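Local coordinates for SmhB (Serratia marcescens, PDB 6ZZ5), which is one component of Smh, a tripartite alpha-pore-forming toxin, captured here in its soluble form, at residues 19-24 with 214-219; 197-202 with 238-243. One frame throughout, in Å; residues are numbered along the deposited sequence.

How the contacts relate
Starting from the N terminus, helix 4-30 supplies residues 19-24, and contact 1 closes a loop of about 190 residues, much of it helical, when strand 216-221 packs against that helix. Contact 2 closes a far shorter loop: the loop after strand 191-196, at residues 197-202, meets helix 230-245 at 238-243. Along the chain the segments alternate, so the two closures cross rather than nest. Their centres lie 16 Å apart, yet they touch: G215 O is 2.8 Å from G197 N, and G214 O is 3.1 Å from R240 NH1, both probable hydrogen bonds. Together they tie the first helix, the small sheet and helix 230-245.

Contact 1 of 2, residues 19-24 with 214-219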
loop_
_atom_site.group_PDB
_atom_site.type_symbol
_atom_site.label_atom_id
_atom_site.label_comp_id
_atom_site.label_asym_id
_atom_site.label_seq_id
_atom_site.Cartn_x
_atom_site.Cartn_y
_atom_site.Cartn_z
ATOM N N ALA A 19 0.386 -2.039 -1.862
ATOM C CA ALA A 19 0.084 -2.905 -0.723
ATOM C C ALA A 19 1.311 -2.991 0.206
ATOM O O ALA A 19 1.124 -3.013 1.419
ATOM C CB ALA A 19 -0.409 -4.245 -1.176
ATOM N N LEU A 20 2.503 -3.083 -0.330
ATOM C CA LEU A 20 3.740 -3.110 0.496
ATOM C C LEU A 20 3.948 -1.803 1.244
ATOM O O LEU A 20 4.376 -1.815 2.414
ATOM C CB LEU A 20 4.929 -3.391 -0.403
ATOM C CG LEU A 20 4.965 -4.817 -0.969
ATOM C CD1 LEU A 20 6.205 -5.006 -1.761
ATOM C CD2 LEU A 20 4.890 -5.860 0.127
ATOM N N HIS A 21 3.576 -0.708 0.630
ATOM C CA HIS A 21 3.709 0.633 1.256
ATOM C C HIS A 21 2.723 0.733 2.428
ATOM O O HIS A 21 3.125 1.067 3.567
ATOM C CB HIS A 21 3.470 1.689 0.162
ATOM C CG HIS A 21 3.705 3.099 0.580
ATOM N ND1 HIS A 21 3.627 4.178 -0.323
ATOM C CD2 HIS A 21 4.077 3.607 1.782
ATOM C CE1 HIS A 21 3.885 5.291 0.355
ATOM N NE2 HIS A 21 4.157 4.960 1.654
ATOM N N ILE A 22 1.424 0.476 2.191
ATOM C CA ILE A 22 0.426 0.522 3.294
ATOM C C ILE A 22 0.763 -0.538 4.357
ATOM O O ILE A 22 0.646 -0.229 5.556
ATOM C CB ILE A 22 -1.043 0.475 2.795
ATOM C CG1 ILE A 22 -2.005 0.603 3.986
ATOM C CG2 ILE A 22 -1.374 -0.755 1.959
ATOM C CD1 ILE A 22 -3.449 0.869 3.584
ATOM N N GLN A 23 1.276 -1.716 3.987
ATOM C CA GLN A 23 1.648 -2.726 5.011
ATOM C C GLN A 23 2.721 -2.145 5.975
ATOM O O GLN A 23 2.556 -2.203 7.226
ATOM C CB GLN A 23 2.219 -3.980 4.347
ATOM C CG GLN A 23 2.744 -4.970 5.340
ATOM C CD GLN A 23 3.213 -6.219 4.633
ATOM O OE1 GLN A 23 4.133 -6.166 3.855
ATOM N NE2 GLN A 23 2.622 -7.340 4.950
ATOM N N THR A 24 3.767 -1.550 5.429
ATOM C CA THR A 24 4.837 -0.927 6.255
ATOM C C THR A 24 4.247 0.200 7.108
ATOM O O THR A 24 4.597 0.303 8.286
ATOM C CB THR A 24 5.966 -0.390 5.380
ATOM O OG1 THR A 24 6.426 -1.497 4.601
ATOM C CG2 THR A 24 7.116 0.155 6.190
ATOM N N GLY A 214 3.811 6.618 10.999
ATOM C CA GLY A 214 4.189 7.122 9.665
ATOM C C GLY A 214 5.682 7.390 9.540
ATOM O O GLY A 214 6.092 7.949 8.526
ATOM N N GLY A 215 6.494 6.897 10.472
ATOM C CA GLY A 215 7.962 7.040 10.383
ATOM C C GLY A 215 8.556 5.828 9.726
ATOM O O GLY A 215 8.986 4.933 10.459
ATOM N N ILE A 216 8.480 5.769 8.401
ATOM C CA ILE A 216 8.856 4.569 7.613
ATOM C C ILE A 216 9.909 4.904 6.576
ATOM O O ILE A 216 9.889 5.994 5.979
ATOM C CB ILE A 216 7.636 3.894 6.959
ATOM C CG1 ILE A 216 6.910 4.786 5.955
ATOM C CG2 ILE A 216 6.707 3.403 8.052
ATOM C CD1 ILE A 216 5.947 4.048 5.096
ATOM N N ALA A 217 10.751 3.924 6.343
ATOM C CA ALA A 217 11.677 3.891 5.197
ATOM C C ALA A 217 11.435 2.580 4.445
ATOM O O ALA A 217 11.248 1.496 5.084
ATOM C CB ALA A 217 13.094 4.012 5.655
ATOM N N MET A 218 11.390 2.707 3.131
ATOM C CA MET A 218 11.404 1.542 2.240
ATOM C C MET A 218 12.511 1.773 1.204
ATOM O O MET A 218 12.607 2.847 0.561
ATOM C CB MET A 218 10.033 1.345 1.597
ATOM C CG MET A 218 8.863 1.331 2.616
ATOM S SD MET A 218 7.306 0.853 1.892
ATOM C CE MET A 218 7.534 -0.877 1.531
ATOM N N MET A 219 13.296 0.746 1.028
ATOM C CA MET A 219 14.452 0.761 0.137
ATOM C C MET A 219 14.459 -0.553 -0.610
ATOM O O MET A 219 13.642 -1.401 -0.302
ATOM C CB MET A 219 15.710 0.969 0.990
ATOM C CG MET A 219 15.745 2.366 1.547
ATOM S SD MET A 219 16.695 2.464 3.023
ATOM C CE MET A 219 15.660 1.492 4.132
#
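I216, the first strand residue to meet helix 19-24, works with both of its branches against T24 and H21. Its CG1 stands between the backbone N and the carbonyl carbon, and the chain beyond carries I216 CD1 to the edge of the H21 ring, near the ring plane, 3.8 Å from H21 CD2. The two side chains cross at about a right angle. The other branch, I216 CG2, meets the methyl T24 CG2 at 3.8 Å and lies equally near T24 O. A217 turns its CB away from the helix, and the strand next presents M218, whose side chain slides past T24 in the opposite direction. The extended chi2 brings M218 SD to 3.7 Å from H21 CA, and the bend at chi3 (70°) turns the methyl M218 CE to 3.3 Å from T24 OG1. The same M218 CE lies 3.4 Å from L20 O and also packs on L20 CB. M218 SD approaches the H21 ring obliquely, 47° off the ring normal, as a sulfur-aromatic contact. No hydrogen bond crosses the contact. The polar atoms under the methionine methyl are paired within the helix instead: T24 OG1 donates to L20 O over 3.0 Å, while T24 N reaches that carbonyl from the opposite face of its plane. The axes of helix 19-24 and strand 216-219 run roughly antiparallel (147°) and approach to 9.5 Å, a helix laid on one face of a sheet. Helix 156-184 adds I177 beside H21, I216 and M218; strand 191-196 contributes I192 and T194 next to M218. On the strand's other side A217 faces I349 and V353 of helix 349-359, placing the strand between helical layers in the buried interior.

Contact 2 of 2, residues 197-202 with 238-243; sequences GAVAGL and SAREKL
V199 lies over one face of the R240 guanidinium, and this is the close-packed half of the contact. V199 CG1 stands 3.8 Å above the R240 guanidinium plane, over its centre, while V199 CB approaches R240 NE at 3.7 Å. Extended through chi2, the arginine bends at chi3 (60°), which places NE, and chi4 (-164°) carries CZ on from it to V199 CB and CG1; V199 O sits 3.6 Å from R240 NE, without a hydrogen bond. The G201 side is looser and partly exposed. E241 brings its carboxylate alongside the backbone there, with E241 CD 3.4 Å from G201 N, but no direct hydrogen bond joins the segments. Two waters make the polar links. One donates to A198 O and to E241 OE1, at 2.7 Å from the latter; the second accepts from G201 N and donates to E241 O, 2.7 Å away. The charged groups have further partners: R240 NH1 bonds G214 O, E241 OE1 bonds S348 OG, and E241 OE2 forms a salt bridge with R245. The loop is thus held to the helix by apolar cover over a cation and by water-mediated bonds, an arrangement in which the neighbouring R245 would probably help stabilise the E241 carboxylate as an anion.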
loop_
_atom_site.group_PDB
_atom_site.type_symbol
_atom_site.label_atom_id
_atom_site.label_comp_id
_atom_site.label_asym_id
_atom_site.label_seq_id
_atom_site.Cartn_x
_atom_site.Cartn_y
_atom_site.Cartn_z
ATOM N N GLY A 197 10.881 4.232 12.418
ATOM C CA GLY A 197 11.565 5.035 13.434
ATOM C C GLY A 197 10.870 6.372 13.632
ATOM O O GLY A 197 9.932 6.685 12.899
ATOM N N ALA A 198 11.392 7.183 14.534
ATOM C CA ALA A 198 10.772 8.479 14.891
ATOM C C ALA A 198 10.738 9.430 13.692
ATOM O O ALA A 198 11.692 9.495 12.916
ATOM C CB ALA A 198 11.465 9.078 16.082
ATOM N N VAL A 199 9.669 10.209 13.602
ATOM C CA VAL A 199 9.425 11.181 12.505
ATOM C C VAL A 199 10.148 12.502 12.775
ATOM O O VAL A 199 10.184 13.313 11.863
ATOM C CB VAL A 199 7.917 11.438 12.335
ATOM C CG1 VAL A 199 7.210 10.143 11.948
ATOM C CG2 VAL A 199 7.277 12.111 13.551
ATOM N N ALA A 200 10.729 12.689 13.962
ATOM C CA ALA A 200 11.451 13.909 14.362
ATOM C C ALA A 200 12.705 13.500 15.130
ATOM O O ALA A 200 12.816 12.314 15.503
ATOM C CB ALA A 200 10.554 14.792 15.195
ATOM N N GLY A 201 13.650 14.426 15.281
ATOM C CA GLY A 201 14.909 14.204 16.015
ATOM C C GLY A 201 14.635 13.791 17.448
ATOM O O GLY A 201 13.668 14.244 18.070
ATOM N N LEU A 202 15.462 12.908 17.978
ATOM C CA LEU A 202 15.265 12.341 19.328
ATOM C C LEU A 202 16.065 13.156 20.337
ATOM O O LEU A 202 17.150 13.581 19.989
ATOM C CB LEU A 202 15.704 10.882 19.328
ATOM C CG LEU A 202 14.829 10.004 18.454
ATOM C CD1 LEU A 202 15.467 8.623 18.356
ATOM C CD2 LEU A 202 13.412 9.954 19.019
ATOM N N SER A 238 14.710 13.726 5.978
ATOM C CA SER A 238 15.455 14.819 6.657
ATOM C C SER A 238 14.621 16.113 6.615
ATOM O O SER A 238 14.651 16.879 7.582
ATOM C CB SER A 238 16.793 15.044 6.053
ATOM O OG SER A 238 17.618 13.946 6.368
ATOM N N ALA A 239 13.934 16.370 5.489
ATOM C CA ALA A 239 13.071 17.566 5.353
ATOM C C ALA A 239 12.021 17.523 6.475
ATOM O O ALA A 239 11.805 18.560 7.137
ATOM C CB ALA A 239 12.484 17.632 3.955
ATOM N N ARG A 240 11.353 16.384 6.679
ATOM C CA ARG A 240 10.303 16.298 7.729
ATOM C C ARG A 240 10.931 16.608 9.096
ATOM O O ARG A 240 10.350 17.363 9.917
ATOM C CB ARG A 240 9.637 14.915 7.732
ATOM C CG ARG A 240 8.637 14.756 8.875
ATOM C CD ARG A 240 7.769 13.501 8.783
ATOM N NE ARG A 240 8.647 12.329 8.791
ATOM C CZ ARG A 240 8.324 11.101 8.445
ATOM N NH1 ARG A 240 7.107 10.823 8.065
ATOM N NH2 ARG A 240 9.227 10.147 8.463
ATOM N N GLU A 241 12.046 15.976 9.374
ATOM C CA GLU A 241 12.751 16.179 10.655
ATOM C C GLU A 241 13.111 17.661 10.828
ATOM O O GLU A 241 12.864 18.226 11.947
ATOM C CB GLU A 241 13.923 15.212 10.711
ATOM C CG GLU A 241 14.744 15.379 11.937
ATOM C CD GLU A 241 15.475 14.119 12.386
ATOM O OE1 GLU A 241 14.924 12.987 12.281
ATOM O OE2 GLU A 241 16.563 14.290 12.853
ATOM N N LYS A 242 13.508 18.319 9.747
ATOM C CA LYS A 242 13.879 19.768 9.787
ATOM C C LYS A 242 12.631 20.642 10.026
ATOM O O LYS A 242 12.718 21.631 10.770
ATOM C CB LYS A 242 14.676 20.159 8.533
ATOM C CG LYS A 242 15.265 21.564 8.547
ATOM C CD LYS A 242 16.216 21.842 9.739
ATOM C CE LYS A 242 16.991 23.146 9.639
ATOM N NZ LYS A 242 16.076 24.283 9.359
ATOM N N LEU A 243 11.486 20.319 9.416
ATOM C CA LEU A 243 10.247 21.117 9.650
ATOM C C LEU A 243 9.781 21.009 11.104
ATOM O O LEU A 243 9.225 21.998 11.643
ATOM C CB LEU A 243 9.194 20.625 8.643
ATOM C CG LEU A 243 9.560 20.941 7.197
ATOM C CD1 LEU A 243 8.749 20.075 6.261
ATOM C CD2 LEU A 243 9.369 22.445 6.955
HETATM O O HOH W 1 13.039 11.260 11.290
HETATM O O HOH W 2 13.165 17.287 14.499
#